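Local structure of antigen MTB48, Mycobacterial protein (Mycobacterium smegmatis, 4WJ1) at residues Met156-Phe159 and Arg160-Arg164; His224-Leu227 and Val228-Pro232; Tyr269-Gly272 and Ser273-Gln276. The protein is EspB, exported by the ESX-1 type VII secretion system and probably involved in DNA conjugation in the recipient strain, here as its PE and PPE domains. All blocks are in the same frame, centred on the assembly; numbering follows the deposited sequence.

In the fold
Helix 40-96, largely of the PE domain, precedes all three contacts, which follow in series within the PPE domain and neither nest nor cross. Each is local and closes no long loop. Contact 1 lies inside helix 154-178, contact 2 ends helix 187-230, the next helix in the chain, and contact 3 ends helix 248-272 and starts the extended segment beyond it. A salt bridge from Lys-157 NZ to Asp-225 OD1, 2.8 Å long, ties contact 1 to contact 2. Contact 2 in turn packs on contact 3, with Leu-227 CD2 3.6 Å from Tyr-269 CD2. Contacts 1 and 3 do not touch, their nearest atoms about 8 Å apart; both reach helix 40-96.

Contact 1: residues Met156-Phe159 and Arg160-Arg164; sequences MKYF and RDQWR
Phe-159 with Trp-163, and Tyr-158 with Gln-162, are i to i+4 pairs on successive turns of helix 154-178, in the bundle that the PE and PPE parts build together. Backbone bonds of the same spacing, such as Trp-163 N to Phe-159 O at 3.0 Å, hold the turns together. On the buried side Trp-163 CD1 sits over the Phe-159 ring near its centre, and Trp-163 NE1 is 3.2 Å from Phe-159 CE2. The ring planes are inclined at 59°, an oblique pair. Phe-159 reaches this place with CG anti to its own N (chi1 166°), while Trp-163 turns back toward it. The two large rings suit a bundle interior: Phe-159 packs on Met-50 and Trp-163 on Ala-53 and Phe-60, all of helix 40-96.

On another side, the Gln-162 side chain runs over one face of the Tyr-158 ring. A CH-pi contact brings CG of Gln-162 to 4.0 Å from the centroid of that ring, and the amide lies nearly parallel to it, 10° apart. Gln-162 OE1 is held by Gly-31 N. Along helix 187-230, Asp-161 OD1 receives Arg-160 NE at 2.8 Å, from above the carboxylate plane, and Arg-164 NH1 at 3.2 Å; Arg-160 NH1 bonds Thr-218. An apolar face beside a charged flank is typical of a bundle helix.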
HETATM    1  N   MSE A 156     -11.650  -8.121 -10.713  1.00 29.91           N
HETATM    2  CA  MSE A 156     -11.407  -6.729 -10.391  1.00 32.28           C
HETATM    3  C   MSE A 156     -12.231  -6.278  -9.198  1.00 34.84           C
HETATM    4  O   MSE A 156     -11.731  -5.560  -8.332  1.00 40.32           O
HETATM    5  CB  MSE A 156     -11.684  -5.846 -11.609  1.00 26.68           C
HETATM    6  CG  MSE A 156     -10.561  -5.917 -12.638  1.00 32.01           C
HETATM    7 SE   MSE A 156      -8.799  -5.499 -11.872  0.75 36.60          SE
HETATM    8  CE  MSE A 156      -9.250  -3.905 -10.889  1.00 27.17           C
ATOM      9  N   LYS A 157     -13.476  -6.724  -9.120  1.00 34.41           N
ATOM     10  CA  LYS A 157     -14.318  -6.338  -7.993  1.00 36.55           C
ATOM     11  C   LYS A 157     -13.799  -6.944  -6.694  1.00 37.14           C
ATOM     12  O   LYS A 157     -13.864  -6.316  -5.650  1.00 39.78           O
ATOM     13  CB  LYS A 157     -15.772  -6.737  -8.235  1.00 32.99           C
ATOM     14  CG  LYS A 157     -16.492  -5.781  -9.184  1.00 31.68           C
ATOM     15  CD  LYS A 157     -17.785  -6.361  -9.733  1.00 28.22           C
ATOM     16  CE  LYS A 157     -18.509  -5.332 -10.594  1.00 32.64           C
ATOM     17  NZ  LYS A 157     -19.527  -5.966 -11.494  1.00 30.68           N
ATOM     18  N   TYR A 158     -13.254  -8.150  -6.755  1.00 25.67           N
ATOM     19  CA  TYR A 158     -12.725  -8.750  -5.545  1.00 27.77           C
ATOM     20  C   TYR A 158     -11.434  -8.021  -5.106  1.00 31.49           C
ATOM     21  O   TYR A 158     -11.195  -7.792  -3.922  1.00 31.50           O
ATOM     22  CB  TYR A 158     -12.455 -10.224  -5.759  1.00 25.72           C
ATOM     23  CG  TYR A 158     -12.151 -10.927  -4.478  1.00 25.81           C
ATOM     24  CD1 TYR A 158     -12.917 -10.688  -3.350  1.00 25.90           C
ATOM     25  CD2 TYR A 158     -11.096 -11.835  -4.386  1.00 25.93           C
ATOM     26  CE1 TYR A 158     -12.642 -11.327  -2.156  1.00 26.85           C
ATOM     27  CE2 TYR A 158     -10.812 -12.475  -3.198  1.00 33.10           C
ATOM     28  CZ  TYR A 158     -11.595 -12.222  -2.086  1.00 32.46           C
ATOM     29  OH  TYR A 158     -11.324 -12.865  -0.901  1.00 37.55           O
ATOM     30  N   PHE A 159     -10.613  -7.693  -6.098  1.00 28.74           N
ATOM     31  CA  PHE A 159      -9.412  -6.906  -5.941  1.00 29.04           C
ATOM     32  C   PHE A 159      -9.775  -5.606  -5.249  1.00 34.18           C
ATOM     33  O   PHE A 159      -9.144  -5.217  -4.267  1.00 38.07           O
ATOM     34  CB  PHE A 159      -8.783  -6.684  -7.328  1.00 34.01           C
ATOM     35  CG  PHE A 159      -7.697  -5.610  -7.389  1.00 37.64           C
ATOM     36  CD1 PHE A 159      -8.023  -4.281  -7.618  1.00 31.84           C
ATOM     37  CD2 PHE A 159      -6.352  -5.956  -7.313  1.00 35.51           C
ATOM     38  CE1 PHE A 159      -7.036  -3.316  -7.726  1.00 37.31           C
ATOM     39  CE2 PHE A 159      -5.359  -4.997  -7.414  1.00 38.64           C
ATOM     40  CZ  PHE A 159      -5.701  -3.671  -7.616  1.00 37.00           C
ATOM     41  N   ARG A 160     -10.827  -4.961  -5.744  1.00 30.19           N
ATOM     42  CA  ARG A 160     -11.296  -3.722  -5.151  1.00 32.01           C
ATOM     43  C   ARG A 160     -11.674  -3.943  -3.692  1.00 32.81           C
ATOM     44  O   ARG A 160     -11.261  -3.198  -2.820  1.00 29.87           O
ATOM     45  CB  ARG A 160     -12.479  -3.164  -5.937  1.00 26.28           C
ATOM     46  CG  ARG A 160     -12.998  -1.827  -5.442  1.00 34.92           C
ATOM     47  CD  ARG A 160     -14.091  -1.988  -4.391  1.00 38.35           C
ATOM     48  NE  ARG A 160     -15.061  -3.011  -4.768  1.00 38.23           N
ATOM     49  CZ  ARG A 160     -16.095  -2.788  -5.572  1.00 38.79           C
ATOM     50  NH1 ARG A 160     -16.277  -1.576  -6.087  1.00 36.28           N
ATOM     51  NH2 ARG A 160     -16.940  -3.772  -5.870  1.00 38.26           N
ATOM     52  N   ASP A 161     -12.466  -4.971  -3.426  1.00 31.43           N
ATOM     53  CA  ASP A 161     -12.861  -5.272  -2.057  1.00 27.31           C
ATOM     54  C   ASP A 161     -11.645  -5.527  -1.169  1.00 31.87           C
ATOM     55  O   ASP A 161     -11.605  -5.094  -0.015  1.00 34.25           O
ATOM     56  CB  ASP A 161     -13.786  -6.492  -2.019  1.00 32.00           C
ATOM     57  CG  ASP A 161     -15.135  -6.241  -2.677  1.00 35.54           C
ATOM     58  OD1 ASP A 161     -15.478  -5.078  -2.954  1.00 41.64           O
ATOM     59  OD2 ASP A 161     -15.867  -7.223  -2.904  1.00 49.08           O
ATOM     60  N   GLN A 162     -10.651  -6.236  -1.698  1.00 25.63           N
ATOM     61  CA  GLN A 162      -9.504  -6.604  -0.886  1.00 29.49           C
ATOM     62  C   GLN A 162      -8.677  -5.389  -0.470  1.00 33.18           C
ATOM     63  O   GLN A 162      -8.183  -5.313   0.647  1.00 31.91           O
ATOM     64  CB  GLN A 162      -8.613  -7.584  -1.634  1.00 31.44           C
ATOM     65  CG  GLN A 162      -9.176  -8.966  -1.799  1.00 31.43           C
ATOM     66  CD  GLN A 162      -8.155  -9.892  -2.380  1.00 37.34           C
ATOM     67  OE1 GLN A 162      -7.507 -10.620  -1.652  1.00 39.73           O
ATOM     68  NE2 GLN A 162      -7.984  -9.854  -3.705  1.00 52.02           N
ATOM     69  N   TRP A 163      -8.522  -4.450  -1.391  1.00 30.56           N
ATOM     70  CA  TRP A 163      -7.747  -3.270  -1.123  1.00 29.51           C
ATOM     71  C   TRP A 163      -8.511  -2.383  -0.167  1.00 36.70           C
ATOM     72  O   TRP A 163      -7.946  -1.893   0.817  1.00 37.39           O
ATOM     73  CB  TRP A 163      -7.398  -2.543  -2.414  1.00 26.01           C
ATOM     74  CG  TRP A 163      -6.173  -3.135  -3.006  1.00 25.92           C
ATOM     75  CD1 TRP A 163      -6.094  -4.010  -4.059  1.00 29.46           C
ATOM     76  CD2 TRP A 163      -4.826  -2.937  -2.553  1.00 34.06           C
ATOM     77  NE1 TRP A 163      -4.778  -4.349  -4.301  1.00 31.18           N
ATOM     78  CE2 TRP A 163      -3.984  -3.704  -3.386  1.00 31.69           C
ATOM     79  CE3 TRP A 163      -4.250  -2.175  -1.531  1.00 30.28           C
ATOM     80  CZ2 TRP A 163      -2.608  -3.734  -3.223  1.00 31.81           C
ATOM     81  CZ3 TRP A 163      -2.886  -2.205  -1.375  1.00 32.67           C
ATOM     82  CH2 TRP A 163      -2.077  -2.976  -2.213  1.00 30.49           C
ATOM     83  N   ARG A 164      -9.797  -2.205  -0.430  1.00 32.71           N
ATOM     84  CA  ARG A 164     -10.626  -1.398   0.449  1.00 36.02           C
ATOM     85  C   ARG A 164     -10.520  -1.885   1.886  1.00 39.38           C
ATOM     86  O   ARG A 164     -10.406  -1.092   2.819  1.00 40.79           O
ATOM     87  CB  ARG A 164     -12.078  -1.431   0.000  1.00 29.74           C
ATOM     88  CG  ARG A 164     -13.024  -0.650   0.889  1.00 33.22           C
ATOM     89  CD  ARG A 164     -14.461  -1.057   0.606  1.00 42.08           C
ATOM     90  NE  ARG A 164     -14.682  -2.440   1.011  1.00 50.41           N
ATOM     91  CZ  ARG A 164     -15.497  -3.289   0.394  1.00 49.93           C
ATOM     92  NH1 ARG A 164     -16.188  -2.892  -0.671  1.00 48.70           N
ATOM     93  NH2 ARG A 164     -15.615  -4.537   0.842  1.00 45.69           N
TER

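Contact 2: residues His224-Leu227 and Val228-Pro232; sequences HDKL and VANHP
His-224 and Val-228 meet one turn apart near the end of helix 187-230, where the imidazole CE1 of His-224 lies 3.7 Å from the methyl CG2 of Val-228. A chi1 of -171° swings the imidazole alongside the carbonyl carbon, and the ring comes near the methyl obliquely. Next along the helix, Leu-227 and His-231 run side by side, with Leu-227 CD1 4.0 Å from His-231 CB. Lys-226 lends only aliphatic carbon to its pair with Asn-230, its CG lying 3.6 Å from Asn-230 ND2, as suits an exposed flank.

The backbone sets these spacings. His-231, the first residue with non-helical angles, still donates its N to Leu-227 O at 2.8 Å, closing the last turn. Its imidazole then turns to the following residue: His-231 ND1 donates to Pro-232 O at 2.7 Å, in the carbonyl plane and on a lone pair, while Pro-232 CD lies over one ring face, toward its rim.

Farther out, His-224 NE2 bonds Asp-37 OD2 and His-231 NE2 bonds Ser-262 OG, the latter on helix 248-272. Both histidines thus combine apolar packing with buried polar bonds. Since His-231 gives its ND1 proton to a carbonyl, a neutral ring would probably use NE2 as the acceptor from Ser-262.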
ATOM      1  N   HIS A 224     -17.078  -0.335 -16.207  1.00 33.86           N
ATOM      2  CA  HIS A 224     -17.151  -1.549 -16.976  1.00 34.47           C
ATOM      3  C   HIS A 224     -18.575  -2.120 -16.945  1.00 41.26           C
ATOM      4  O   HIS A 224     -19.077  -2.584 -17.965  1.00 40.82           O
ATOM      5  CB  HIS A 224     -16.145  -2.573 -16.458  1.00 30.77           C
ATOM      6  CG  HIS A 224     -16.019  -3.770 -17.337  1.00 31.37           C
ATOM      7  ND1 HIS A 224     -16.830  -4.881 -17.204  1.00 30.14           N
ATOM      8  CD2 HIS A 224     -15.210  -4.026 -18.391  1.00 36.46           C
ATOM      9  CE1 HIS A 224     -16.505  -5.770 -18.116  1.00 35.05           C
ATOM     10  NE2 HIS A 224     -15.523  -5.278 -18.858  1.00 31.96           N
ATOM     11  N   ASP A 225     -19.196  -2.087 -15.765  1.00 37.94           N
ATOM     12  CA  ASP A 225     -20.607  -2.415 -15.592  1.00 35.96           C
ATOM     13  C   ASP A 225     -21.461  -1.645 -16.592  1.00 41.84           C
ATOM     14  O   ASP A 225     -22.295  -2.219 -17.300  1.00 41.14           O
ATOM     15  CB  ASP A 225     -21.072  -2.092 -14.166  1.00 35.07           C
ATOM     16  CG  ASP A 225     -20.634  -3.141 -13.140  1.00 39.77           C
ATOM     17  OD1 ASP A 225     -19.996  -4.147 -13.515  1.00 40.54           O
ATOM     18  OD2 ASP A 225     -20.939  -2.957 -11.946  1.00 48.65           O
ATOM     19  N   LYS A 226     -21.243  -0.339 -16.648  1.00 38.70           N
ATOM     20  CA  LYS A 226     -21.992   0.525 -17.555  1.00 35.00           C
ATOM     21  C   LYS A 226     -21.702   0.168 -19.016  1.00 41.32           C
ATOM     22  O   LYS A 226     -22.579   0.271 -19.875  1.00 46.42           O
ATOM     23  CB  LYS A 226     -21.651   1.986 -17.269  1.00 32.68           C
ATOM     24  CG  LYS A 226     -22.549   3.024 -17.922  1.00 45.83           C
ATOM     25  CD  LYS A 226     -22.457   4.345 -17.151  1.00 59.23           C
ATOM     26  CE  LYS A 226     -22.309   5.552 -18.077  1.00 73.47           C
ATOM     27  NZ  LYS A 226     -21.502   6.657 -17.437  1.00 76.70           N
ATOM     28  N   LEU A 227     -20.474  -0.263 -19.295  1.00 35.50           N
ATOM     29  CA  LEU A 227     -20.100  -0.633 -20.651  1.00 31.47           C
ATOM     30  C   LEU A 227     -20.886  -1.876 -21.060  1.00 38.39           C
ATOM     31  O   LEU A 227     -21.484  -1.936 -22.128  1.00 44.04           O
ATOM     32  CB  LEU A 227     -18.599  -0.889 -20.752  1.00 30.79           C
ATOM     33  CG  LEU A 227     -18.190  -1.576 -22.053  1.00 34.18           C
ATOM     34  CD1 LEU A 227     -18.294  -0.615 -23.224  1.00 32.26           C
ATOM     35  CD2 LEU A 227     -16.808  -2.181 -21.945  1.00 31.13           C
ATOM     36  N   VAL A 228     -20.902  -2.865 -20.181  1.00 34.11           N
ATOM     37  CA  VAL A 228     -21.619  -4.095 -20.449  1.00 36.45           C
ATOM     38  C   VAL A 228     -23.119  -3.829 -20.626  1.00 33.01           C
ATOM     39  O   VAL A 228     -23.761  -4.399 -21.502  1.00 34.79           O
ATOM     40  CB  VAL A 228     -21.375  -5.106 -19.332  1.00 35.33           C
ATOM     41  CG1 VAL A 228     -22.348  -6.285 -19.446  1.00 34.29           C
ATOM     42  CG2 VAL A 228     -19.935  -5.571 -19.390  1.00 28.35           C
ATOM     43  N   ALA A 229     -23.649  -2.925 -19.814  1.00 34.06           N
ATOM     44  CA  ALA A 229     -25.057  -2.548 -19.848  1.00 31.91           C
ATOM     45  C   ALA A 229     -25.462  -1.800 -21.115  1.00 39.00           C
ATOM     46  O   ALA A 229     -26.526  -2.054 -21.669  1.00 46.93           O
ATOM     47  CB  ALA A 229     -25.397  -1.701 -18.618  1.00 29.61           C
ATOM     48  N   ASN A 230     -24.629  -0.873 -21.574  1.00 37.38           N
ATOM     49  CA  ASN A 230     -25.017  -0.053 -22.711  1.00 31.64           C
ATOM     50  C   ASN A 230     -24.453  -0.501 -24.046  1.00 31.94           C
ATOM     51  O   ASN A 230     -24.886  -0.015 -25.084  1.00 36.99           O
ATOM     52  CB  ASN A 230     -24.612   1.401 -22.486  1.00 35.75           C
ATOM     53  CG  ASN A 230     -25.285   1.998 -21.287  1.00 42.28           C
ATOM     54  OD1 ASN A 230     -26.310   1.488 -20.827  1.00 42.21           O
ATOM     55  ND2 ASN A 230     -24.710   3.081 -20.754  1.00 43.80           N
ATOM     56  N   HIS A 231     -23.466  -1.386 -24.039  1.00 36.05           N
ATOM     57  CA  HIS A 231     -22.881  -1.805 -25.305  1.00 36.72           C
ATOM     58  C   HIS A 231     -23.727  -2.914 -25.898  1.00 37.95           C
ATOM     59  O   HIS A 231     -24.333  -3.686 -25.166  1.00 40.48           O
ATOM     60  CB  HIS A 231     -21.443  -2.277 -25.121  1.00 33.94           C
ATOM     61  CG  HIS A 231     -20.718  -2.503 -26.407  1.00 37.17           C
ATOM     62  ND1 HIS A 231     -20.866  -3.649 -27.155  1.00 42.47           N
ATOM     63  CD2 HIS A 231     -19.863  -1.705 -27.099  1.00 36.19           C
ATOM     64  CE1 HIS A 231     -20.115  -3.564 -28.241  1.00 43.70           C
ATOM     65  NE2 HIS A 231     -19.497  -2.395 -28.228  1.00 39.17           N
ATOM     66  N   PRO A 232     -23.801  -2.983 -27.230  1.00 41.50           N
ATOM     67  CA  PRO A 232     -24.500  -4.120 -27.822  1.00 37.67           C
ATOM     68  C   PRO A 232     -23.958  -5.445 -27.295  1.00 42.22           C
ATOM     69  O   PRO A 232     -22.753  -5.590 -27.081  1.00 41.89           O
ATOM     70  CB  PRO A 232     -24.222  -3.947 -29.310  1.00 39.20           C
ATOM     71  CG  PRO A 232     -24.138  -2.459 -29.474  1.00 36.22           C
ATOM     72  CD  PRO A 232     -23.440  -1.976 -28.242  1.00 45.21           C
TER

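Contact 3: residues Tyr269-Gly272 and Ser273-Gln276; sequences YANG and SQIQ
Ser-273 folds back on Tyr-269 at the C-terminal end of helix 248-272, where the chain leaves the helix through a turn and runs on extended. Ser-273 grips the last helical turn twice. Its backbone N donates to Tyr-269 O at 3.1 Å, and its hydroxyl donates to the same oxygen, with OG 2.8 Å from Tyr-269 O. The two donors arrive from opposite faces of the carbonyl plane, so one oxygen accepts two bonds. The hydroxyl gets there because OG sits between the backbone N and the carbonyl carbon (chi1 69°), a position that a short, polar serine uses to bond back to the helix. The same OG also lies over one face of the Tyr-269 ring, and Ser-273 CB is 4.2 Å from Tyr-269 CE1. Thr-41 and Val-45 of helix 40-96 pack against this buried serine, while Tyr-269 OH is bonded to Thr-42.

Gln-274 continues the turn. Its N donates to Asn-271 O at 3.2 Å, from well above the carbonyl plane (54° out of it), and Gly-272 and Ser-273 between them have the backbone angles of a type I turn. Ser-273, the first residue past the helix, keeps a negative phi (-99°), so there is no left-handed residue of a Schellman motif. Glycine, lacking a side chain, is easily accommodated in this exposed turn. The Gln-274 side chain lies alongside that of Asn-271, pointing the same way without bonding it; both amides suit a solvent-facing helix end. Water bridges complete the ending. One water donates to Gln-274 O at 2.9 Å and makes a long, weak bond to Gly-272 O; the other donates to Ala-270 O at 2.7 Å and to Ser-273 OG at 3.0 Å, making that hydroxyl both donor and acceptor.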
ATOM      1  N   TYR A 269     -16.842   4.547 -21.893  1.00 40.24           N
ATOM      2  CA  TYR A 269     -16.010   3.649 -21.105  1.00 35.19           C
ATOM      3  C   TYR A 269     -14.584   4.199 -20.978  1.00 41.46           C
ATOM      4  O   TYR A 269     -13.974   4.168 -19.912  1.00 43.09           O
ATOM      5  CB  TYR A 269     -16.014   2.270 -21.752  1.00 33.64           C
ATOM      6  CG  TYR A 269     -15.194   1.222 -21.046  1.00 36.96           C
ATOM      7  CD1 TYR A 269     -15.322   1.002 -19.674  1.00 32.24           C
ATOM      8  CD2 TYR A 269     -14.308   0.428 -21.760  1.00 33.15           C
ATOM      9  CE1 TYR A 269     -14.578   0.030 -19.041  1.00 31.71           C
ATOM     10  CE2 TYR A 269     -13.564  -0.540 -21.139  1.00 32.92           C
ATOM     11  CZ  TYR A 269     -13.698  -0.737 -19.780  1.00 31.93           C
ATOM     12  OH  TYR A 269     -12.943  -1.720 -19.187  1.00 31.54           O
ATOM     13  N   ALA A 270     -14.059   4.703 -22.085  1.00 44.77           N
ATOM     14  CA  ALA A 270     -12.728   5.281 -22.101  1.00 43.52           C
ATOM     15  C   ALA A 270     -12.669   6.454 -21.127  1.00 46.02           C
ATOM     16  O   ALA A 270     -11.798   6.493 -20.263  1.00 49.53           O
ATOM     17  CB  ALA A 270     -12.360   5.719 -23.502  1.00 37.35           C
ATOM     18  N   ASN A 271     -13.611   7.387 -21.252  1.00 42.71           N
ATOM     19  CA  ASN A 271     -13.687   8.525 -20.339  1.00 45.87           C
ATOM     20  C   ASN A 271     -13.916   8.125 -18.891  1.00 49.56           C
ATOM     21  O   ASN A 271     -13.160   8.515 -18.004  1.00 57.67           O
ATOM     22  CB  ASN A 271     -14.793   9.481 -20.767  1.00 49.22           C
ATOM     23  CG  ASN A 271     -14.522  10.106 -22.113  1.00 64.61           C
ATOM     24  OD1 ASN A 271     -13.385  10.107 -22.589  1.00 68.74           O
ATOM     25  ND2 ASN A 271     -15.565  10.643 -22.742  1.00 72.32           N
ATOM     26  N   GLY A 272     -14.955   7.334 -18.661  1.00 47.59           N
ATOM     27  CA  GLY A 272     -15.412   7.041 -17.316  1.00 40.63           C
ATOM     28  C   GLY A 272     -14.471   6.196 -16.495  1.00 45.14           C
ATOM     29  O   GLY A 272     -14.547   6.196 -15.267  1.00 53.16           O
ATOM     30  N   SER A 273     -13.578   5.473 -17.161  1.00 45.05           N
ATOM     31  CA  SER A 273     -12.683   4.578 -16.440  1.00 43.94           C
ATOM     32  C   SER A 273     -11.314   5.198 -16.217  1.00 48.32           C
ATOM     33  O   SER A 273     -10.402   4.509 -15.778  1.00 48.33           O
ATOM     34  CB  SER A 273     -12.526   3.250 -17.184  1.00 41.57           C
ATOM     35  OG  SER A 273     -11.798   3.429 -18.389  1.00 46.90           O
ATOM     36  N   GLN A 274     -11.159   6.480 -16.537  1.00 51.50           N
ATOM     37  CA  GLN A 274      -9.897   7.173 -16.277  1.00 50.37           C
ATOM     38  C   GLN A 274      -9.603   7.185 -14.789  1.00 54.83           C
ATOM     39  O   GLN A 274     -10.451   7.565 -13.987  1.00 60.65           O
ATOM     40  CB  GLN A 274      -9.931   8.609 -16.794  1.00 47.99           C
ATOM     41  CG  GLN A 274      -9.649   8.756 -18.272  1.00 52.69           C
ATOM     42  CD  GLN A 274      -9.787  10.192 -18.727  1.00 66.92           C
ATOM     43  OE1 GLN A 274     -10.775  10.554 -19.369  1.00 73.08           O
ATOM     44  NE2 GLN A 274      -8.797  11.025 -18.393  1.00 70.30           N
ATOM     45  N   ILE A 275      -8.398   6.768 -14.425  1.00 53.93           N
ATOM     46  CA  ILE A 275      -7.995   6.713 -13.027  1.00 49.56           C
ATOM     47  C   ILE A 275      -6.683   7.447 -12.819  1.00 47.52           C
ATOM     48  O   ILE A 275      -5.945   7.701 -13.775  1.00 51.04           O
ATOM     49  CB  ILE A 275      -7.829   5.277 -12.560  1.00 44.20           C
ATOM     50  CG1 ILE A 275      -6.761   4.596 -13.414  1.00 43.59           C
ATOM     51  CG2 ILE A 275      -9.139   4.540 -12.658  1.00 39.82           C
ATOM     52  CD1 ILE A 275      -6.445   3.210 -12.966  1.00 43.99           C
ATOM     53  N   GLN A 276      -6.383   7.790 -11.574  1.00 48.26           N
ATOM     54  CA  GLN A 276      -5.140   8.493 -11.299  1.00 53.01           C
ATOM     55  C   GLN A 276      -4.137   7.591 -10.587  1.00 47.84           C
ATOM     56  O   GLN A 276      -4.513   6.678  -9.842  1.00 51.69           O
ATOM     57  CB  GLN A 276      -5.393   9.761 -10.483  1.00 66.52           C
ATOM     58  CG  GLN A 276      -6.649   9.752  -9.627  1.00 77.84           C
ATOM     59  CD  GLN A 276      -6.927  11.116  -8.997  1.00 92.69           C
ATOM     60  OE1 GLN A 276      -7.196  12.095  -9.701  1.00 98.72           O
ATOM     61  NE2 GLN A 276      -6.851  11.186  -7.664  1.00 89.06           N
TER
HETATM   62  O   HOH W   1      -9.615   5.044 -19.625  1.00 51.13           O
HETATM   63  O   HOH W   2     -12.905   9.014 -14.338  1.00 59.63           O